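Local structure of 3-dehydroquinate dehydratase (Aquifex aeolicus, 2EGZ) at residues B[133-138]-B[161-166]. The protein catalyses the cis-dehydration of 3-dehydroquinate to 3-dehydroshikimate, the third step of the chorismate pathway towards the aromatic amino acids. Sequence-based numbering, arbitrary orientation.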
loop_
_atom_site.group_PDB
_atom_site.type_symbol
_atom_site.label_atom_id
_atom_site.label_comp_id
_atom_site.label_asym_id
_atom_site.label_seq_id
_atom_site.Cartn_x
_atom_site.Cartn_y
_atom_site.Cartn_z
ATOM N N GLU B 133 -7.052 11.104 -7.452
ATOM C CA GLU B 133 -5.667 11.332 -7.046
ATOM C C GLU B 133 -4.760 11.289 -8.269
ATOM O O GLU B 133 -3.824 12.079 -8.388
ATOM C CB GLU B 133 -5.229 10.283 -6.026
ATOM C CG GLU B 133 -5.832 10.496 -4.656
ATOM C CD GLU B 133 -5.298 11.749 -3.988
ATOM O OE1 GLU B 133 -4.146 11.722 -3.509
ATOM O OE2 GLU B 133 -6.025 12.765 -3.955
ATOM N N GLY B 134 -5.048 10.368 -9.182
ATOM C CA GLY B 134 -4.250 10.273 -10.389
ATOM C C GLY B 134 -4.255 11.588 -11.154
ATOM O O GLY B 134 -3.215 12.045 -11.629
ATOM N N TYR B 135 -5.427 12.204 -11.277
ATOM C CA TYR B 135 -5.541 13.469 -11.992
ATOM C C TYR B 135 -4.903 14.599 -11.198
ATOM O O TYR B 135 -4.323 15.520 -11.770
ATOM C CB TYR B 135 -7.011 13.800 -12.271
ATOM C CG TYR B 135 -7.669 12.856 -13.255
ATOM C CD1 TYR B 135 -7.093 12.611 -14.500
ATOM C CD2 TYR B 135 -8.863 12.206 -12.938
ATOM C CE1 TYR B 135 -7.688 11.738 -15.410
ATOM C CE2 TYR B 135 -9.468 11.330 -13.842
ATOM C CZ TYR B 135 -8.872 11.102 -15.071
ATOM O OH TYR B 135 -9.451 10.231 -15.962
ATOM N N ARG B 136 -5.016 14.520 -9.877
ATOM C CA ARG B 136 -4.445 15.528 -8.995
ATOM C C ARG B 136 -2.922 15.570 -9.102
ATOM O O ARG B 136 -2.321 16.635 -8.974
ATOM C CB ARG B 136 -4.877 15.257 -7.548
ATOM C CG ARG B 136 -4.196 16.119 -6.491
ATOM C CD ARG B 136 -4.892 15.964 -5.136
ATOM N NE ARG B 136 -4.087 16.464 -4.023
ATOM C CZ ARG B 136 -3.295 15.707 -3.269
ATOM N NH1 ARG B 136 -3.197 14.406 -3.495
ATOM N NH2 ARG B 136 -2.602 16.254 -2.278
ATOM N N TYR B 137 -2.302 14.417 -9.340
ATOM C CA TYR B 137 -0.848 14.347 -9.472
ATOM C C TYR B 137 -0.402 14.508 -10.921
ATOM O O TYR B 137 0.768 14.285 -11.249
ATOM C CB TYR B 137 -0.319 13.024 -8.908
ATOM C CG TYR B 137 -0.229 12.990 -7.401
ATOM C CD1 TYR B 137 0.828 13.608 -6.732
ATOM C CD2 TYR B 137 -1.208 12.360 -6.639
ATOM C CE1 TYR B 137 0.901 13.597 -5.338
ATOM C CE2 TYR B 137 -1.145 12.342 -5.249
ATOM C CZ TYR B 137 -0.088 12.962 -4.604
ATOM O OH TYR B 137 -0.025 12.940 -3.226
ATOM N N GLY B 138 -1.347 14.883 -11.782
ATOM C CA GLY B 138 -1.052 15.114 -13.187
ATOM C C GLY B 138 -0.790 13.918 -14.090
ATOM O O GLY B 138 -0.117 14.056 -15.109
ATOM N N ARG B 161 -16.934 6.623 -14.799
ATOM C CA ARG B 161 -17.485 7.769 -15.524
ATOM C C ARG B 161 -17.762 8.966 -14.615
ATOM O O ARG B 161 -17.927 10.093 -15.090
ATOM C CB ARG B 161 -18.779 7.380 -16.244
ATOM C CG ARG B 161 -18.604 6.272 -17.270
ATOM C CD ARG B 161 -19.930 5.864 -17.900
ATOM N NE ARG B 161 -20.510 6.916 -18.729
ATOM C CZ ARG B 161 -21.672 7.509 -18.480
ATOM N NH1 ARG B 161 -22.384 7.154 -17.417
ATOM N NH2 ARG B 161 -22.123 8.454 -19.295
ATOM N N GLN B 162 -17.805 8.722 -13.309
ATOM C CA GLN B 162 -18.074 9.783 -12.343
ATOM C C GLN B 162 -16.864 10.694 -12.120
ATOM O O GLN B 162 -16.955 11.735 -11.456
ATOM C CB GLN B 162 -18.555 9.154 -11.037
ATOM C CG GLN B 162 -19.701 8.176 -11.292
ATOM C CD GLN B 162 -20.290 7.584 -10.034
ATOM O OE1 GLN B 162 -19.606 7.430 -9.025
ATOM N NE2 GLN B 162 -21.567 7.223 -10.098
ATOM N N VAL B 163 -15.726 10.293 -12.675
ATOM C CA VAL B 163 -14.508 11.087 -12.587
ATOM C C VAL B 163 -14.032 11.219 -14.031
ATOM O O VAL B 163 -13.363 10.334 -14.567
ATOM C CB VAL B 163 -13.414 10.399 -11.741
ATOM C CG1 VAL B 163 -12.239 11.359 -11.534
ATOM C CG2 VAL B 163 -13.989 9.963 -10.402
ATOM N N GLU B 164 -14.396 12.336 -14.653
ATOM C CA GLU B 164 -14.063 12.601 -16.048
ATOM C C GLU B 164 -12.576 12.662 -16.382
ATOM O O GLU B 164 -11.762 13.140 -15.591
ATOM C CB GLU B 164 -14.736 13.902 -16.485
ATOM C CG GLU B 164 -14.313 14.399 -17.855
ATOM C CD GLU B 164 -15.013 15.683 -18.242
ATOM O OE1 GLU B 164 -14.986 16.640 -17.437
ATOM O OE2 GLU B 164 -15.590 15.735 -19.351
ATOM N N GLY B 165 -12.233 12.177 -17.574
ATOM C CA GLY B 165 -10.853 12.201 -18.014
ATOM C C GLY B 165 -10.413 10.891 -18.630
ATOM O O GLY B 165 -11.054 9.859 -18.432
ATOM N N GLU B 166 -9.330 10.922 -19.399
ATOM C CA GLU B 166 -8.851 9.687 -19.985
ATOM C C GLU B 166 -8.224 8.908 -18.843
ATOM O O GLU B 166 -7.638 9.484 -17.921
ATOM C CB GLU B 166 -7.844 9.946 -21.109
ATOM C CG GLU B 166 -6.591 10.694 -20.726
ATOM C CD GLU B 166 -5.728 10.979 -21.941
ATOM O OE1 GLU B 166 -6.250 11.583 -22.903
ATOM O OE2 GLU B 166 -4.538 10.602 -21.942
#
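The phenol of Y135, in the last turn of helix 124-136, donates a hydrogen bond to the backbone oxygen of E166. The bond from Y135 OH to E166 O (2.8 Å) arrives at a C=O...O angle of 110° from well above the carbonyl plane and not along a lone pair. With CG anti to its own carbonyl carbon (chi1 -67°), the ring leaves the helix directed at the loop 161-166. Apolar contact is made at the ring edge, where V163 CG1 lies in the ring plane, 3.6 Å from Y135 CE2. V163 itself is buried and also rests on R128, L131 and R132 of the same helix. In the TIM-barrel fold of type I dehydroquinases, the contact joins the C-terminal end of helix 124-136 to the loop between helix 150-160 and strand 168-172, on the outside of the barrel. The loop backbone also meets the ring: E164 O comes obliquely to it, 3.4 Å from Y135 CE2. A side chain on G165 would run into Y135 CZ, and its CB would also be jammed against the carbonyl oxygen of E164. Replacing Y135 by an alanine would probably leave E166 O without this donor and open a gap beside V163 CG1. Behind the tyrosine the helix closes in a Schellman motif, with G138 at positive phi and its N bonded to Y135 O (3.0 Å). In this last turn, R136 NH1 forms a salt bridge with E133 OE1 (2.8 Å), an oxygen that R94 also engages.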